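Local coordinates for protein probable chitinase A (Chromobacterium violaceum, PDB 4TX8) that is a family 18 glycoside hydrolase, probably an endochitinase that cleaves chitin chains, with calcium and magnesium ions bound in the crystal, at residues 175-188 against 212-224. Sequence-based numbering, arbitrary orientation.
Sequences KKVVLSLGGQNGSV and FDGIDLDLESGSG. With CA (calcium ion), chain D.
Leu179 and Leu181 bond alternately to the neighbouring parallel strand. Leu179 N donates to Gly214 O (3.0 Å), and Leu179 O accepts from Asp216 N. Leu181 N then points almost straight at Asp216 O, 2.8 Å away. Leu181 O takes Asp218 N.

Asp213 closes the start of the ladder as a two-point grip on Val177. Its N donates to Val177 O. Its OD2 accepts Val177 N through the anti lone pair, at 2.9 Å and 172°. Lys176 crosses this carboxylate at about a right angle. Its NZ makes a long salt bridge to Asp213 OD1; two waters also bridge NZ and OD1, one of them only weakly bound to NZ.

Ser180 OG donates to the anti lone pair of Asp216 OD2 (3.0 Å). Both side chains run forward along their strands; Asp216 CG is trans to its N (chi1 174°). Tyr112 also bonds to OD2 and Ser253 to OD1, so both buried oxygens are held.

Beyond the strands, Ser223 OG joins the two loops. It receives Val188 N (3.0 Å) and donates to Leu219 O. A water links Gly186 O to Gly222 N.

Leu179 CB sits over the centre of the Phe212 ring, 4.0 Å from its centroid. Further along, Leu219 CD2 packs on Leu181 CB at 3.6 Å and also meets Val188 CG2.

Asp213, Asp216, Asp218 and Glu220 form the DxxDxDxE signature of family 18. Calcium is bound by Asp218 OD1 (2.4 Å), both Glu220 oxygens, a water and Ala255 O. Gln292 also bonds to Asp218 OD1.

Helix 193-210 connects the two strands in a right-handed beta-alpha-beta crossover of the TIM barrel and packs on the face that carries Leu179 and Leu181. Ile206 and Phe199 of that helix cover Leu179, Leu181, Val188 and Phe212. Strand 135-143 pairs with the other edge of strand 176-182, and strand 251-254 with 214-218.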
ATOM      1  N   LYS A 175     -12.476  -7.961   5.861  1.00 29.87           N
ATOM      2  CA  LYS A 175     -11.418  -7.370   5.049  1.00 29.12           C
ATOM      3  C   LYS A 175     -11.975  -6.709   3.793  1.00 29.26           C
ATOM      4  O   LYS A 175     -13.022  -7.100   3.282  1.00 29.80           O
ATOM      5  CB  LYS A 175     -10.376  -8.420   4.648  1.00 29.27           C
ATOM      6  CG  LYS A 175      -9.389  -8.803   5.740  1.00 30.47           C
ATOM      7  CD  LYS A 175      -9.892  -9.971   6.571  1.00 36.08           C
ATOM      8  CE  LYS A 175      -8.814 -10.499   7.507  1.00 32.01           C
ATOM      9  NZ  LYS A 175      -8.397  -9.487   8.522  1.00 30.05           N
ATOM     10  N   LYS A 176     -11.265  -5.702   3.302  1.00 29.12           N
ATOM     11  CA  LYS A 176     -11.560  -5.129   1.994  1.00 26.98           C
ATOM     12  C   LYS A 176     -10.563  -5.669   0.979  1.00 26.80           C
ATOM     13  O   LYS A 176      -9.386  -5.855   1.294  1.00 25.61           O
ATOM     14  CB  LYS A 176     -11.507  -3.601   2.036  1.00 30.25           C
ATOM     15  CG  LYS A 176     -12.557  -2.970   2.930  1.00 35.10           C
ATOM     16  CD  LYS A 176     -13.954  -3.274   2.422  1.00 36.57           C
ATOM     17  CE  LYS A 176     -15.010  -2.754   3.377  1.00 43.45           C
ATOM     18  NZ  LYS A 176     -16.381  -3.161   2.961  1.00 48.45           N
ATOM     19  N   VAL A 177     -11.039  -5.939  -0.231  1.00 24.28           N
ATOM     20  CA  VAL A 177     -10.173  -6.389  -1.311  1.00 25.54           C
ATOM     21  C   VAL A 177     -10.322  -5.438  -2.489  1.00 25.64           C
ATOM     22  O   VAL A 177     -11.374  -5.387  -3.126  1.00 24.08           O
ATOM     23  CB  VAL A 177     -10.502  -7.824  -1.757  1.00 25.08           C
ATOM     24  CG1 VAL A 177      -9.513  -8.285  -2.819  1.00 22.00           C
ATOM     25  CG2 VAL A 177     -10.490  -8.772  -0.562  1.00 22.88           C
ATOM     26  N   VAL A 178      -9.275  -4.673  -2.772  1.00 23.31           N
ATOM     27  CA  VAL A 178      -9.379  -3.644  -3.796  1.00 27.90           C
ATOM     28  C   VAL A 178      -8.355  -3.869  -4.910  1.00 27.53           C
ATOM     29  O   VAL A 178      -7.321  -4.504  -4.704  1.00 26.16           O
ATOM     30  CB  VAL A 178      -9.226  -2.224  -3.174  1.00 37.78           C
ATOM     31  CG1 VAL A 178      -9.348  -2.295  -1.657  1.00 38.55           C
ATOM     32  CG2 VAL A 178      -7.917  -1.573  -3.567  1.00 37.78           C
ATOM     33  N   LEU A 179      -8.672  -3.366  -6.098  1.00 25.84           N
ATOM     34  CA  LEU A 179      -7.820  -3.532  -7.266  1.00 27.03           C
ATOM     35  C   LEU A 179      -6.950  -2.301  -7.466  1.00 27.06           C
ATOM     36  O   LEU A 179      -7.464  -1.191  -7.568  1.00 27.08           O
ATOM     37  CB  LEU A 179      -8.673  -3.787  -8.510  1.00 25.94           C
ATOM     38  CG  LEU A 179      -7.906  -3.972  -9.818  1.00 26.17           C
ATOM     39  CD1 LEU A 179      -6.951  -5.147  -9.700  1.00 24.19           C
ATOM     40  CD2 LEU A 179      -8.864  -4.166 -10.983  1.00 23.04           C
ATOM     41  N   SER A 180      -5.635  -2.487  -7.523  1.00 25.59           N
ATOM     42  CA  SER A 180      -4.737  -1.351  -7.689  1.00 25.24           C
ATOM     43  C   SER A 180      -4.382  -1.086  -9.146  1.00 25.90           C
ATOM     44  O   SER A 180      -4.110  -2.007  -9.919  1.00 25.47           O
ATOM     45  CB  SER A 180      -3.450  -1.549  -6.889  1.00 25.65           C
ATOM     46  OG  SER A 180      -2.602  -0.421  -7.031  1.00 21.12           O
ATOM     47  N   LEU A 181      -4.391   0.190  -9.506  1.00 26.23           N
ATOM     48  CA  LEU A 181      -3.905   0.633 -10.802  1.00 24.61           C
ATOM     49  C   LEU A 181      -2.452   1.055 -10.657  1.00 25.66           C
ATOM     50  O   LEU A 181      -2.152   2.025  -9.954  1.00 24.33           O
ATOM     51  CB  LEU A 181      -4.749   1.794 -11.332  1.00 30.77           C
ATOM     52  CG  LEU A 181      -6.040   1.520 -12.107  1.00 36.39           C
ATOM     53  CD1 LEU A 181      -6.778   0.297 -11.591  1.00 37.88           C
ATOM     54  CD2 LEU A 181      -6.934   2.746 -12.036  1.00 34.13           C
ATOM     55  N   GLY A 182      -1.552   0.327 -11.307  1.00 23.04           N
ATOM     56  CA  GLY A 182      -0.136   0.631 -11.219  1.00 21.04           C
ATOM     57  C   GLY A 182       0.730  -0.484 -11.781  1.00 23.46           C
ATOM     58  O   GLY A 182       0.275  -1.288 -12.593  1.00 22.85           O
ATOM     59  N   GLY A 183       1.986  -0.521 -11.354  1.00 22.55           N
ATOM     60  CA  GLY A 183       2.905  -1.573 -11.746  1.00 24.27           C
ATOM     61  C   GLY A 183       3.384  -1.467 -13.180  1.00 23.19           C
ATOM     62  O   GLY A 183       3.271  -0.425 -13.820  1.00 24.57           O
ATOM     63  N   GLN A 184       3.910  -2.573 -13.689  1.00 24.83           N
ATOM     64  CA  GLN A 184       4.552  -2.600 -14.994  1.00 25.99           C
ATOM     65  C   GLN A 184       3.664  -2.017 -16.096  1.00 24.88           C
ATOM     66  O   GLN A 184       4.141  -1.299 -16.972  1.00 24.63           O
ATOM     67  CB  GLN A 184       4.950  -4.030 -15.330  1.00 26.52           C
ATOM     68  CG  GLN A 184       5.802  -4.175 -16.557  1.00 26.13           C
ATOM     69  CD  GLN A 184       6.192  -5.612 -16.774  1.00 31.02           C
ATOM     70  OE1 GLN A 184       6.937  -6.187 -15.981  1.00 24.14           O
ATOM     71  NE2 GLN A 184       5.666  -6.216 -17.833  1.00 25.61           N
ATOM     72  N   ASN A 185       2.370  -2.311 -16.032  1.00 23.11           N
ATOM     73  CA  ASN A 185       1.411  -1.709 -16.947  1.00 31.01           C
ATOM     74  C   ASN A 185       0.551  -0.673 -16.230  1.00 30.24           C
ATOM     75  O   ASN A 185      -0.676  -0.700 -16.323  1.00 28.25           O
ATOM     76  CB  ASN A 185       0.530  -2.784 -17.584  1.00 30.40           C
ATOM     77  CG  ASN A 185       1.321  -3.739 -18.462  1.00 33.48           C
ATOM     78  OD1 ASN A 185       2.229  -3.329 -19.184  1.00 35.17           O
ATOM     79  ND2 ASN A 185       0.983  -5.020 -18.398  1.00 34.29           N
ATOM     80  N   GLY A 186       1.204   0.238 -15.515  1.00 29.41           N
ATOM     81  CA  GLY A 186       0.503   1.257 -14.756  1.00 32.06           C
ATOM     82  C   GLY A 186       0.509   2.620 -15.420  1.00 34.02           C
ATOM     83  O   GLY A 186       0.410   3.646 -14.748  1.00 30.34           O
ATOM     84  N   SER A 187       0.631   2.633 -16.744  1.00 36.61           N
ATOM     85  CA  SER A 187       0.610   3.879 -17.503  1.00 42.85           C
ATOM     86  C   SER A 187      -0.761   4.105 -18.124  1.00 45.30           C
ATOM     87  O   SER A 187      -1.032   3.646 -19.232  1.00 50.25           O
ATOM     88  CB  SER A 187       1.686   3.873 -18.592  1.00 48.06           C
ATOM     89  OG  SER A 187       2.984   3.717 -18.038  1.00 50.78           O
ATOM     90  N   VAL A 188      -1.624   4.811 -17.402  1.00 43.40           N
ATOM     91  CA  VAL A 188      -2.978   5.081 -17.871  1.00 47.33           C
ATOM     92  C   VAL A 188      -3.046   6.364 -18.695  1.00 49.75           C
ATOM     93  O   VAL A 188      -2.475   7.385 -18.315  1.00 52.95           O
ATOM     94  CB  VAL A 188      -3.960   5.189 -16.689  1.00 46.85           C
ATOM     95  CG1 VAL A 188      -5.385   5.348 -17.190  1.00 48.70           C
ATOM     96  CG2 VAL A 188      -3.839   3.966 -15.796  1.00 45.54           C
ATOM     97  N   PHE A 212     -14.470  -6.932  -6.363  1.00 27.80           N
ATOM     98  CA  PHE A 212     -13.580  -5.999  -5.681  1.00 28.14           C
ATOM     99  C   PHE A 212     -14.390  -4.892  -5.013  1.00 30.79           C
ATOM    100  O   PHE A 212     -15.414  -4.470  -5.544  1.00 31.38           O
ATOM    101  CB  PHE A 212     -12.581  -5.381  -6.660  1.00 28.53           C
ATOM    102  CG  PHE A 212     -11.585  -6.354  -7.216  1.00 29.10           C
ATOM    103  CD1 PHE A 212     -10.646  -6.951  -6.391  1.00 28.69           C
ATOM    104  CD2 PHE A 212     -11.564  -6.645  -8.570  1.00 27.71           C
ATOM    105  CE1 PHE A 212      -9.718  -7.837  -6.904  1.00 30.46           C
ATOM    106  CE2 PHE A 212     -10.637  -7.529  -9.090  1.00 29.17           C
ATOM    107  CZ  PHE A 212      -9.713  -8.127  -8.254  1.00 30.49           C
ATOM    108  N   ASP A 213     -13.930  -4.411  -3.863  1.00 28.15           N
ATOM    109  CA  ASP A 213     -14.652  -3.365  -3.139  1.00 28.47           C
ATOM    110  C   ASP A 213     -14.440  -1.988  -3.759  1.00 27.96           C
ATOM    111  O   ASP A 213     -15.208  -1.062  -3.509  1.00 27.16           O
ATOM    112  CB  ASP A 213     -14.226  -3.332  -1.669  1.00 29.77           C
ATOM    113  CG  ASP A 213     -14.676  -4.556  -0.907  1.00 33.34           C
ATOM    114  OD1 ASP A 213     -15.886  -4.654  -0.611  1.00 34.58           O
ATOM    115  OD2 ASP A 213     -13.822  -5.417  -0.600  1.00 31.50           O
ATOM    116  N   GLY A 214     -13.390  -1.856  -4.560  1.00 25.28           N
ATOM    117  CA  GLY A 214     -13.058  -0.578  -5.155  1.00 23.45           C
ATOM    118  C   GLY A 214     -11.659  -0.585  -5.728  1.00 25.21           C
ATOM    119  O   GLY A 214     -11.124  -1.645  -6.048  1.00 22.95           O
ATOM    120  N   ILE A 215     -11.058   0.595  -5.857  1.00 23.81           N
ATOM    121  CA  ILE A 215      -9.756   0.698  -6.503  1.00 23.71           C
ATOM    122  C   ILE A 215      -8.731   1.477  -5.687  1.00 28.15           C
ATOM    123  O   ILE A 215      -9.074   2.275  -4.812  1.00 25.44           O
ATOM    124  CB  ILE A 215      -9.863   1.365  -7.892  1.00 25.14           C
ATOM    125  CG1 ILE A 215     -10.255   2.836  -7.751  1.00 28.28           C
ATOM    126  CG2 ILE A 215     -10.845   0.607  -8.788  1.00 24.91           C
ATOM    127  CD1 ILE A 215     -10.330   3.578  -9.073  1.00 28.81           C
ATOM    128  N   ASP A 216      -7.464   1.221  -5.997  1.00 25.44           N
ATOM    129  CA  ASP A 216      -6.338   1.940  -5.421  1.00 21.81           C
ATOM    130  C   ASP A 216      -5.554   2.602  -6.544  1.00 21.83           C
ATOM    131  O   ASP A 216      -5.272   1.970  -7.560  1.00 25.64           O
ATOM    132  CB  ASP A 216      -5.437   0.991  -4.625  1.00 21.96           C
ATOM    133  CG  ASP A 216      -4.167   1.664  -4.131  1.00 24.30           C
ATOM    134  OD1 ASP A 216      -4.259   2.514  -3.222  1.00 19.84           O
ATOM    135  OD2 ASP A 216      -3.075   1.339  -4.646  1.00 22.05           O
ATOM    136  N   LEU A 217      -5.207   3.872  -6.373  1.00 21.43           N
ATOM    137  CA  LEU A 217      -4.431   4.570  -7.390  1.00 23.65           C
ATOM    138  C   LEU A 217      -2.942   4.584  -7.043  1.00 25.66           C
ATOM    139  O   LEU A 217      -2.502   5.293  -6.139  1.00 24.85           O
ATOM    140  CB  LEU A 217      -4.947   5.996  -7.572  1.00 18.17           C
ATOM    141  CG  LEU A 217      -6.447   6.126  -7.845  1.00 22.53           C
ATOM    142  CD1 LEU A 217      -6.830   7.589  -7.993  1.00 23.73           C
ATOM    143  CD2 LEU A 217      -6.852   5.327  -9.082  1.00 19.96           C
ATOM    144  N   ASP A 218      -2.175   3.785  -7.773  1.00 26.39           N
ATOM    145  CA  ASP A 218      -0.731   3.710  -7.597  1.00 25.95           C
ATOM    146  C   ASP A 218      -0.085   3.883  -8.965  1.00 26.95           C
ATOM    147  O   ASP A 218       0.829   3.150  -9.331  1.00 27.81           O
ATOM    148  CB  ASP A 218      -0.341   2.370  -6.961  1.00 26.31           C
ATOM    149  CG  ASP A 218       1.123   2.306  -6.565  1.00 29.16           C
ATOM    150  OD1 ASP A 218       1.757   3.368  -6.420  1.00 25.18           O
ATOM    151  OD2 ASP A 218       1.640   1.184  -6.394  1.00 33.40           O
ATOM    152  N   LEU A 219      -0.577   4.855  -9.726  1.00 24.42           N
ATOM    153  CA  LEU A 219      -0.301   4.909 -11.159  1.00 26.84           C
ATOM    154  C   LEU A 219       0.462   6.145 -11.625  1.00 26.43           C
ATOM    155  O   LEU A 219       0.651   6.337 -12.826  1.00 28.45           O
ATOM    156  CB  LEU A 219      -1.624   4.819 -11.931  1.00 32.43           C
ATOM    157  CG  LEU A 219      -2.815   5.656 -11.433  1.00 34.66           C
ATOM    158  CD1 LEU A 219      -2.581   7.158 -11.556  1.00 33.55           C
ATOM    159  CD2 LEU A 219      -4.082   5.265 -12.172  1.00 38.80           C
ATOM    160  N   GLU A 220       0.892   6.982 -10.689  1.00 23.94           N
ATOM    161  CA  GLU A 220       1.346   8.322 -11.049  1.00 30.32           C
ATOM    162  C   GLU A 220       2.658   8.341 -11.828  1.00 36.87           C
ATOM    163  O   GLU A 220       2.910   9.262 -12.603  1.00 42.21           O
ATOM    164  CB  GLU A 220       1.482   9.192  -9.795  1.00 29.61           C
ATOM    165  CG  GLU A 220       2.669   8.858  -8.904  1.00 32.99           C
ATOM    166  CD  GLU A 220       2.337   7.843  -7.828  1.00 32.31           C
ATOM    167  OE1 GLU A 220       1.343   7.099  -7.985  1.00 26.55           O
ATOM    168  OE2 GLU A 220       3.073   7.800  -6.819  1.00 31.76           O
ATOM    169  N   SER A 221       3.491   7.329 -11.641  1.00 33.61           N
ATOM    170  CA  SER A 221       4.840   7.386 -12.184  1.00 38.43           C
ATOM    171  C   SER A 221       4.876   7.170 -13.690  1.00 37.61           C
ATOM    172  O   SER A 221       5.751   7.699 -14.370  1.00 39.02           O
ATOM    173  CB  SER A 221       5.727   6.361 -11.491  1.00 42.04           C
ATOM    174  OG  SER A 221       7.027   6.316 -12.051  1.00 52.07           O
ATOM    175  N   GLY A 222       3.930   6.395 -14.208  1.00 35.34           N
ATOM    176  CA  GLY A 222       3.870   6.152 -15.638  1.00 35.69           C
ATOM    177  C   GLY A 222       2.744   6.875 -16.358  1.00 38.15           C
ATOM    178  O   GLY A 222       2.634   6.789 -17.578  1.00 39.23           O
ATOM    179  N   SER A 223       1.909   7.596 -15.615  1.00 36.25           N
ATOM    180  CA  SER A 223       0.725   8.210 -16.213  1.00 32.82           C
ATOM    181  C   SER A 223       0.878   9.707 -16.481  1.00 32.46           C
ATOM    182  O   SER A 223      -0.092  10.376 -16.831  1.00 34.90           O
ATOM    183  CB  SER A 223      -0.494   7.972 -15.323  1.00 29.38           C
ATOM    184  OG  SER A 223      -0.748   6.586 -15.176  1.00 28.73           O
ATOM    185  N   GLY A 224       2.091  10.226 -16.322  1.00 27.78           N
ATOM    186  CA  GLY A 224       2.370  11.615 -16.639  1.00 28.25           C
ATOM    187  C   GLY A 224       1.552  12.583 -15.805  1.00 35.51           C
ATOM    188  O   GLY A 224       0.992  13.553 -16.321  1.00 31.96           O
TER
HETATM  189 CA    CA D 503       2.435   5.623  -6.151  1.00 48.70          CA
HETATM  190  O   HOH W   1     -16.957  -6.031   1.111  1.00 46.95           O
HETATM  191  O   HOH W   2     -16.940  -1.743   0.098  1.00 49.45           O
HETATM  192  O   HOH W   3       2.704   4.477 -12.945  1.00 32.33           O
HETATM  193  O   HOH W   4       4.551   4.799  -7.304  1.00 35.16           O